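PDB 3PV2: DegQ from Legionella fallonii, which probably degrades misfolded proteins as an HtrA-family serine protease and chaperone, compartmentalising itself into 12-mers. Local coordinates for residues Thr307-Thr312 and Thr322-Leu327; Gly258-Phe263 and Ser331-Ile336. One frame throughout, in Å; residues are numbered along the deposited sequence.

Overall arrangement
Both contacts belong to the first PDZ domain, and their centres lie about 8 Å apart. Contact 1 is the more superficial: the end of helix 318-325 rests on strand 305-309 and its hairpin turn, and methyl groups share the interface with threonine hydroxyls and an asparagine amide. Contact 2 is buried and wholly apolar, with one methionine reaching across to strand 332-339. The two are coupled through the sheet, in which strands 305-309 and 332-339 are neighbours, with probable backbone hydrogen bonds from Ile-336 N to Gln-308 O and from Asn-310 N to Lys-334 O. Ile-324 of contact 1 also touches Met-260 of contact 2.

Contact 1. Residues Thr307-Thr312 and Thr322-Leu327; sequences TQINDT and TTISLL
In this PDZ domain a helix lies against the sheet beside a tight beta hairpin, and Ile-309 and Thr-323 are where the two surfaces meet. As in other PDZ domains, helix 318-325 probably forms one wall of the peptide-binding groove, with strand 262-266 as the other. Ile-309 ends strand 305-309 and starts a type II' turn that runs to Thr-312; the turn is closed by paired backbone bonds, Ile-309 N to Thr-312 O and Thr-312 N to Ile-309 O. The two branches of Ile-309 divide the work. With chi1 at -68°, CG2 stands opposite the backbone N and meets CG2 of Thr-323 at 3.6 Å, the two side chains sliding past each other in opposite senses. The other branch is extended, and its CD1 lies 4.0 Å from CD1 of Ile-324, whose side chain crosses it at about a right angle and goes on to touch Met-260. A chi1 of -55° turns the methyl of Thr-323 to Ile-309, while its hydroxyl bonds to the carbonyl O of Gln-319 one turn back in the helix. The same OG1 has CG2 of Thr-312 at 4.1 Å, so Thr-323 lies against both end residues of the turn. Near the helix end, Ser-325 OG donates to Thr-322 O over 3.2 Å. Leu-327, whose N bonds to Ile-324 O, lies at the margin of the contact. There Asn-310 is held by its OD1, which accepts from Lys-334 N, and its ND2 lies 4.3 Å from CD2 of Leu-327.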
ATOM      1  N   THR B 307     -37.456 -51.495   7.707  1.00 36.97           N
ATOM      2  CA  THR B 307     -38.756 -51.097   7.108  1.00 37.83           C
ATOM      3  C   THR B 307     -39.750 -50.442   8.087  1.00 40.10           C
ATOM      4  O   THR B 307     -40.790 -49.894   7.672  1.00 42.59           O
ATOM      5  CB  THR B 307     -39.419 -52.273   6.435  1.00 38.59           C
ATOM      6  OG1 THR B 307     -39.624 -53.300   7.404  1.00 41.92           O
ATOM      7  CG2 THR B 307     -38.531 -52.804   5.352  1.00 37.96           C
ATOM      8  N   GLN B 308     -39.430 -50.471   9.370  1.00 40.87           N
ATOM      9  CA  GLN B 308     -40.275 -49.917  10.401  1.00 44.16           C
ATOM     10  C   GLN B 308     -39.530 -49.718  11.707  1.00 44.36           C
ATOM     11  O   GLN B 308     -38.808 -50.627  12.200  1.00 42.07           O
ATOM     12  CB  GLN B 308     -41.429 -50.854  10.734  1.00 46.13           C
ATOM     13  CG  GLN B 308     -42.679 -50.106  11.183  1.00 51.70           C
ATOM     14  CD  GLN B 308     -43.923 -51.027  11.430  1.00 56.42           C
ATOM     15  OE1 GLN B 308     -44.428 -51.148  12.577  1.00 58.29           O
ATOM     16  NE2 GLN B 308     -44.406 -51.656  10.369  1.00 55.33           N
ATOM     17  N   ILE B 309     -39.771 -48.555  12.287  1.00 45.74           N
ATOM     18  CA  ILE B 309     -39.285 -48.215  13.633  1.00 46.76           C
ATOM     19  C   ILE B 309     -40.524 -47.792  14.484  1.00 50.56           C
ATOM     20  O   ILE B 309     -41.228 -46.824  14.128  1.00 51.17           O
ATOM     21  CB  ILE B 309     -38.287 -47.076  13.549  1.00 45.57           C
ATOM     22  CG1 ILE B 309     -37.010 -47.565  12.848  1.00 44.59           C
ATOM     23  CG2 ILE B 309     -37.953 -46.519  14.959  1.00 43.50           C
ATOM     24  CD1 ILE B 309     -35.996 -46.521  12.685  1.00 44.28           C
ATOM     25  N   ASN B 310     -40.785 -48.539  15.554  1.00 53.55           N
ATOM     26  CA  ASN B 310     -42.014 -48.385  16.360  1.00 56.91           C
ATOM     27  C   ASN B 310     -43.243 -48.440  15.469  1.00 59.62           C
ATOM     28  O   ASN B 310     -43.498 -49.455  14.866  1.00 60.38           O
ATOM     29  CB  ASN B 310     -41.964 -47.111  17.221  1.00 56.74           C
ATOM     30  CG  ASN B 310     -40.914 -47.192  18.332  1.00 54.53           C
ATOM     31  OD1 ASN B 310     -40.558 -48.284  18.780  1.00 53.00           O
ATOM     32  ND2 ASN B 310     -40.381 -46.032  18.748  1.00 53.59           N
ATOM     33  N   ASP B 311     -43.989 -47.356  15.351  1.00 62.83           N
ATOM     34  CA  ASP B 311     -45.158 -47.346  14.461  1.00 66.08           C
ATOM     35  C   ASP B 311     -44.900 -46.610  13.148  1.00 65.86           C
ATOM     36  O   ASP B 311     -45.828 -46.410  12.363  1.00 67.32           O
ATOM     37  CB  ASP B 311     -46.393 -46.708  15.154  1.00 69.41           C
ATOM     38  CG  ASP B 311     -46.847 -47.474  16.394  1.00 71.53           C
ATOM     39  OD1 ASP B 311     -46.893 -48.720  16.367  1.00 73.97           O
ATOM     40  OD2 ASP B 311     -47.155 -46.817  17.404  1.00 78.14           O
ATOM     41  N   THR B 312     -43.662 -46.198  12.896  1.00 63.67           N
ATOM     42  CA  THR B 312     -43.407 -45.441  11.681  1.00 63.15           C
ATOM     43  C   THR B 312     -42.891 -46.354  10.586  1.00 60.92           C
ATOM     44  O   THR B 312     -41.854 -46.999  10.708  1.00 57.74           O
ATOM     45  CB  THR B 312     -42.409 -44.326  11.915  1.00 62.78           C
ATOM     46  OG1 THR B 312     -42.840 -43.542  13.020  1.00 65.93           O
ATOM     47  CG2 THR B 312     -42.294 -43.440  10.730  1.00 63.84           C
ATOM     48  N   THR B 322     -34.103 -39.049  11.990  1.00 66.96           N
ATOM     49  CA  THR B 322     -35.273 -38.425  12.501  1.00 68.85           C
ATOM     50  C   THR B 322     -36.037 -39.255  13.540  1.00 69.09           C
ATOM     51  O   THR B 322     -36.110 -38.843  14.696  1.00 70.73           O
ATOM     52  CB  THR B 322     -36.148 -38.020  11.299  1.00 70.30           C
ATOM     53  OG1 THR B 322     -35.452 -36.976  10.574  1.00 70.84           O
ATOM     54  CG2 THR B 322     -37.558 -37.581  11.726  1.00 70.96           C
ATOM     55  N   THR B 323     -36.623 -40.386  13.170  1.00 68.00           N
ATOM     56  CA  THR B 323     -37.475 -41.118  14.112  1.00 67.80           C
ATOM     57  C   THR B 323     -36.726 -41.523  15.394  1.00 68.36           C
ATOM     58  O   THR B 323     -37.323 -41.561  16.469  1.00 69.62           O
ATOM     59  CB  THR B 323     -38.041 -42.401  13.514  1.00 67.13           C
ATOM     60  OG1 THR B 323     -38.729 -42.111  12.296  1.00 67.20           O
ATOM     61  CG2 THR B 323     -38.980 -43.095  14.497  1.00 65.82           C
ATOM     62  N   ILE B 324     -35.432 -41.796  15.301  1.00 67.24           N
ATOM     63  CA  ILE B 324     -34.691 -42.329  16.456  1.00 67.69           C
ATOM     64  C   ILE B 324     -34.064 -41.236  17.327  1.00 68.67           C
ATOM     65  O   ILE B 324     -34.108 -41.300  18.556  1.00 67.30           O
ATOM     66  CB  ILE B 324     -33.542 -43.255  16.020  1.00 66.37           C
ATOM     67  CG1 ILE B 324     -34.060 -44.642  15.646  1.00 66.11           C
ATOM     68  CG2 ILE B 324     -32.542 -43.443  17.136  1.00 66.33           C
ATOM     69  CD1 ILE B 324     -32.965 -45.517  15.032  1.00 63.68           C
ATOM     70  N   SER B 325     -33.490 -40.250  16.648  1.00 70.10           N
ATOM     71  CA  SER B 325     -32.828 -39.118  17.266  1.00 72.19           C
ATOM     72  C   SER B 325     -33.578 -38.544  18.424  1.00 73.66           C
ATOM     73  O   SER B 325     -32.965 -38.054  19.355  1.00 74.91           O
ATOM     74  CB  SER B 325     -32.633 -37.974  16.272  1.00 73.69           C
ATOM     75  OG  SER B 325     -33.833 -37.225  16.200  1.00 75.19           O
ATOM     76  N   LEU B 326     -34.896 -38.590  18.387  1.00 74.62           N
ATOM     77  CA  LEU B 326     -35.675 -37.911  19.397  1.00 75.98           C
ATOM     78  C   LEU B 326     -36.368 -38.875  20.349  1.00 75.54           C
ATOM     79  O   LEU B 326     -37.235 -38.461  21.154  1.00 77.67           O
ATOM     80  CB  LEU B 326     -36.735 -37.017  18.731  1.00 78.21           C
ATOM     81  CG  LEU B 326     -36.393 -36.159  17.501  1.00 79.56           C
ATOM     82  CD1 LEU B 326     -37.681 -35.600  16.993  1.00 81.81           C
ATOM     83  CD2 LEU B 326     -35.374 -35.038  17.753  1.00 79.29           C
ATOM     84  N   LEU B 327     -36.031 -40.156  20.279  1.00 72.68           N
ATOM     85  CA  LEU B 327     -36.490 -41.062  21.332  1.00 71.22           C
ATOM     86  C   LEU B 327     -35.687 -40.766  22.582  1.00 69.53           C
ATOM     87  O   LEU B 327     -34.563 -40.279  22.536  1.00 67.78           O
ATOM     88  CB  LEU B 327     -36.322 -42.534  20.935  1.00 70.41           C
ATOM     89  CG  LEU B 327     -37.308 -43.151  19.929  1.00 71.30           C
ATOM     90  CD1 LEU B 327     -38.112 -42.102  19.187  1.00 71.81           C
ATOM     91  CD2 LEU B 327     -36.550 -44.048  19.017  1.00 69.44           C
TER

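Contact 2. Residues Gly258-Phe263 and Ser331-Ile336; sequences GLMGIF and STVKII
Met-260 and Val-333 meet tip to tip in the apolar interior of the first PDZ domain. The methionine sits in the sequence Leu-Met-Gly-Ile, which fits the carboxylate-binding loop that PDZ domains use to grip the C-terminus of a peptide; a role of that kind is probable here.

Apolar contact carries the whole interaction. Met-260 leaves the backbone with CG opposite its N (chi1 177°), then bends at chi2 and again at chi3, so the chain folds over and delivers CE to Val-333 CG1 at 3.5 Å. That is tighter than usual for two methyl carbons. Val-333 also has an almost eclipsed chi1 of 19°, which suggests local strain or an imprecise fit. The sulfur faces the next inward residue of the strand more loosely, with SD 4.5 Å from CD1 of Ile-335. Val-333 and Ile-335 both point inward, as alternate residues of a strand do.

The backbone contributes through Gly-261, which takes a positive phi of 90°, where a CB would press on the carbonyl O of Met-260. It lets the chain turn between Met-260 and the start of strand 262-266. Backbone bonds tie Met-260 to Ala-295 and Gly-261 to Asn-290.

Around this contact, Val-333 adds packing on Ile-309 of strand 305-309 and on Val-350. Met-260 also packs on Pro-294 of helix 294-298, Ile-324 of helix 318-325 and Ala-348 of strand 342-349, so it sits where these two helices meet strands 332-339 and 342-349.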
ATOM      1  N   GLY B 258     -30.052 -39.618  22.511  1.00 66.25           N
ATOM      2  CA  GLY B 258     -29.364 -40.794  22.982  1.00 62.76           C
ATOM      3  C   GLY B 258     -28.743 -41.517  21.805  1.00 59.49           C
ATOM      4  O   GLY B 258     -28.700 -41.013  20.682  1.00 57.47           O
ATOM      5  N   LEU B 259     -28.344 -42.742  22.072  1.00 55.75           N
ATOM      6  CA  LEU B 259     -27.545 -43.495  21.163  1.00 52.12           C
ATOM      7  C   LEU B 259     -28.267 -44.758  20.752  1.00 49.16           C
ATOM      8  O   LEU B 259     -28.876 -45.444  21.575  1.00 46.70           O
ATOM      9  CB  LEU B 259     -26.276 -43.884  21.865  1.00 52.73           C
ATOM     10  CG  LEU B 259     -25.371 -44.755  21.025  1.00 53.92           C
ATOM     11  CD1 LEU B 259     -25.184 -44.030  19.688  1.00 59.30           C
ATOM     12  CD2 LEU B 259     -24.058 -45.042  21.721  1.00 55.69           C
ATOM     13  N   MET B 260     -28.158 -45.069  19.470  1.00 47.16           N
ATOM     14  CA  MET B 260     -28.561 -46.372  18.950  1.00 46.03           C
ATOM     15  C   MET B 260     -27.401 -47.140  18.283  1.00 42.82           C
ATOM     16  O   MET B 260     -27.299 -48.338  18.443  1.00 42.00           O
ATOM     17  CB  MET B 260     -29.706 -46.188  18.012  1.00 47.74           C
ATOM     18  CG  MET B 260     -30.157 -47.483  17.370  1.00 51.85           C
ATOM     19  SD  MET B 260     -31.017 -48.464  18.579  1.00 61.79           S
ATOM     20  CE  MET B 260     -32.382 -47.319  18.950  1.00 55.58           C
ATOM     21  N   GLY B 261     -26.483 -46.475  17.607  1.00 42.12           N
ATOM     22  CA  GLY B 261     -25.247 -47.150  17.134  1.00 42.13           C
ATOM     23  C   GLY B 261     -25.302 -47.807  15.730  1.00 43.55           C
ATOM     24  O   GLY B 261     -24.570 -48.773  15.462  1.00 42.00           O
ATOM     25  N   ILE B 262     -26.111 -47.264  14.831  1.00 44.04           N
ATOM     26  CA  ILE B 262     -26.149 -47.745  13.428  1.00 46.70           C
ATOM     27  C   ILE B 262     -26.180 -46.656  12.364  1.00 46.84           C
ATOM     28  O   ILE B 262     -26.952 -45.698  12.484  1.00 47.63           O
ATOM     29  CB  ILE B 262     -27.419 -48.475  13.166  1.00 46.87           C
ATOM     30  CG1 ILE B 262     -28.578 -47.479  13.259  1.00 45.44           C
ATOM     31  CG2 ILE B 262     -27.580 -49.580  14.183  1.00 49.42           C
ATOM     32  CD1 ILE B 262     -29.770 -47.896  12.502  1.00 44.86           C
ATOM     33  N   PHE B 263     -25.424 -46.856  11.291  1.00 44.70           N
ATOM     34  CA  PHE B 263     -25.471 -45.966  10.193  1.00 42.86           C
ATOM     35  C   PHE B 263     -26.396 -46.543   9.152  1.00 39.96           C
ATOM     36  O   PHE B 263     -26.383 -47.762   8.897  1.00 36.94           O
ATOM     37  CB  PHE B 263     -24.071 -45.872   9.610  1.00 46.30           C
ATOM     38  CG  PHE B 263     -23.121 -44.968  10.367  1.00 52.66           C
ATOM     39  CD1 PHE B 263     -22.835 -45.184  11.725  1.00 60.26           C
ATOM     40  CD2 PHE B 263     -22.404 -43.968   9.662  1.00 60.64           C
ATOM     41  CE1 PHE B 263     -21.885 -44.374  12.408  1.00 62.96           C
ATOM     42  CE2 PHE B 263     -21.459 -43.142  10.327  1.00 62.79           C
ATOM     43  CZ  PHE B 263     -21.197 -43.343  11.693  1.00 63.00           C
ATOM     44  N   SER B 331     -35.805 -45.461  26.358  1.00 62.32           N
ATOM     45  CA  SER B 331     -36.914 -46.067  25.592  1.00 62.11           C
ATOM     46  C   SER B 331     -36.570 -47.329  24.831  1.00 60.70           C
ATOM     47  O   SER B 331     -35.466 -47.492  24.283  1.00 59.01           O
ATOM     48  CB  SER B 331     -37.653 -45.123  24.654  1.00 62.66           C
ATOM     49  OG  SER B 331     -36.902 -44.041  24.221  1.00 64.56           O
ATOM     50  N   THR B 332     -37.546 -48.232  24.834  1.00 60.68           N
ATOM     51  CA  THR B 332     -37.496 -49.443  24.054  1.00 59.98           C
ATOM     52  C   THR B 332     -38.017 -49.043  22.675  1.00 58.99           C
ATOM     53  O   THR B 332     -39.005 -48.293  22.551  1.00 59.41           O
ATOM     54  CB  THR B 332     -38.253 -50.585  24.750  1.00 61.37           C
ATOM     55  OG1 THR B 332     -37.447 -51.082  25.825  1.00 62.54           O
ATOM     56  CG2 THR B 332     -38.581 -51.749  23.805  1.00 61.35           C
ATOM     57  N   VAL B 333     -37.266 -49.437  21.643  1.00 56.97           N
ATOM     58  CA  VAL B 333     -37.703 -49.227  20.283  1.00 55.51           C
ATOM     59  C   VAL B 333     -37.785 -50.519  19.473  1.00 53.96           C
ATOM     60  O   VAL B 333     -36.901 -51.398  19.566  1.00 52.48           O
ATOM     61  CB  VAL B 333     -36.880 -48.139  19.534  1.00 55.72           C
ATOM     62  CG1 VAL B 333     -35.558 -47.868  20.196  1.00 55.32           C
ATOM     63  CG2 VAL B 333     -36.738 -48.486  18.098  1.00 51.04           C
ATOM     64  N   LYS B 334     -38.884 -50.612  18.717  1.00 50.91           N
ATOM     65  CA  LYS B 334     -39.168 -51.782  17.928  1.00 50.43           C
ATOM     66  C   LYS B 334     -38.603 -51.524  16.524  1.00 46.17           C
ATOM     67  O   LYS B 334     -38.873 -50.499  15.952  1.00 44.49           O
ATOM     68  CB  LYS B 334     -40.669 -52.029  17.883  1.00 53.01           C
ATOM     69  CG  LYS B 334     -41.132 -52.963  16.805  1.00 57.17           C
ATOM     70  CD  LYS B 334     -42.596 -53.287  16.951  1.00 62.60           C
ATOM     71  CE  LYS B 334     -43.187 -53.627  15.618  1.00 65.78           C
ATOM     72  NZ  LYS B 334     -44.682 -53.730  15.644  1.00 70.70           N
ATOM     73  N   ILE B 335     -37.809 -52.436  15.998  1.00 43.17           N
ATOM     74  CA  ILE B 335     -37.243 -52.239  14.641  1.00 41.59           C
ATOM     75  C   ILE B 335     -37.557 -53.430  13.773  1.00 40.11           C
ATOM     76  O   ILE B 335     -37.249 -54.534  14.139  1.00 41.73           O
ATOM     77  CB  ILE B 335     -35.707 -52.020  14.652  1.00 39.49           C
ATOM     78  CG1 ILE B 335     -35.297 -50.844  15.552  1.00 41.22           C
ATOM     79  CG2 ILE B 335     -35.261 -51.720  13.257  1.00 39.32           C
ATOM     80  CD1 ILE B 335     -33.791 -50.893  16.055  1.00 37.77           C
ATOM     81  N   ILE B 336     -38.189 -53.222  12.628  1.00 39.45           N
ATOM     82  CA  ILE B 336     -38.538 -54.343  11.763  1.00 38.99           C
ATOM     83  C   ILE B 336     -37.609 -54.242  10.577  1.00 38.19           C
ATOM     84  O   ILE B 336     -37.511 -53.200  10.009  1.00 37.64           O
ATOM     85  CB  ILE B 336     -40.046 -54.323  11.315  1.00 40.26           C
ATOM     86  CG1 ILE B 336     -40.971 -54.580  12.518  1.00 41.60           C
ATOM     87  CG2 ILE B 336     -40.363 -55.415  10.239  1.00 40.67           C
ATOM     88  CD1 ILE B 336     -42.450 -54.615  12.109  1.00 45.49           C
TER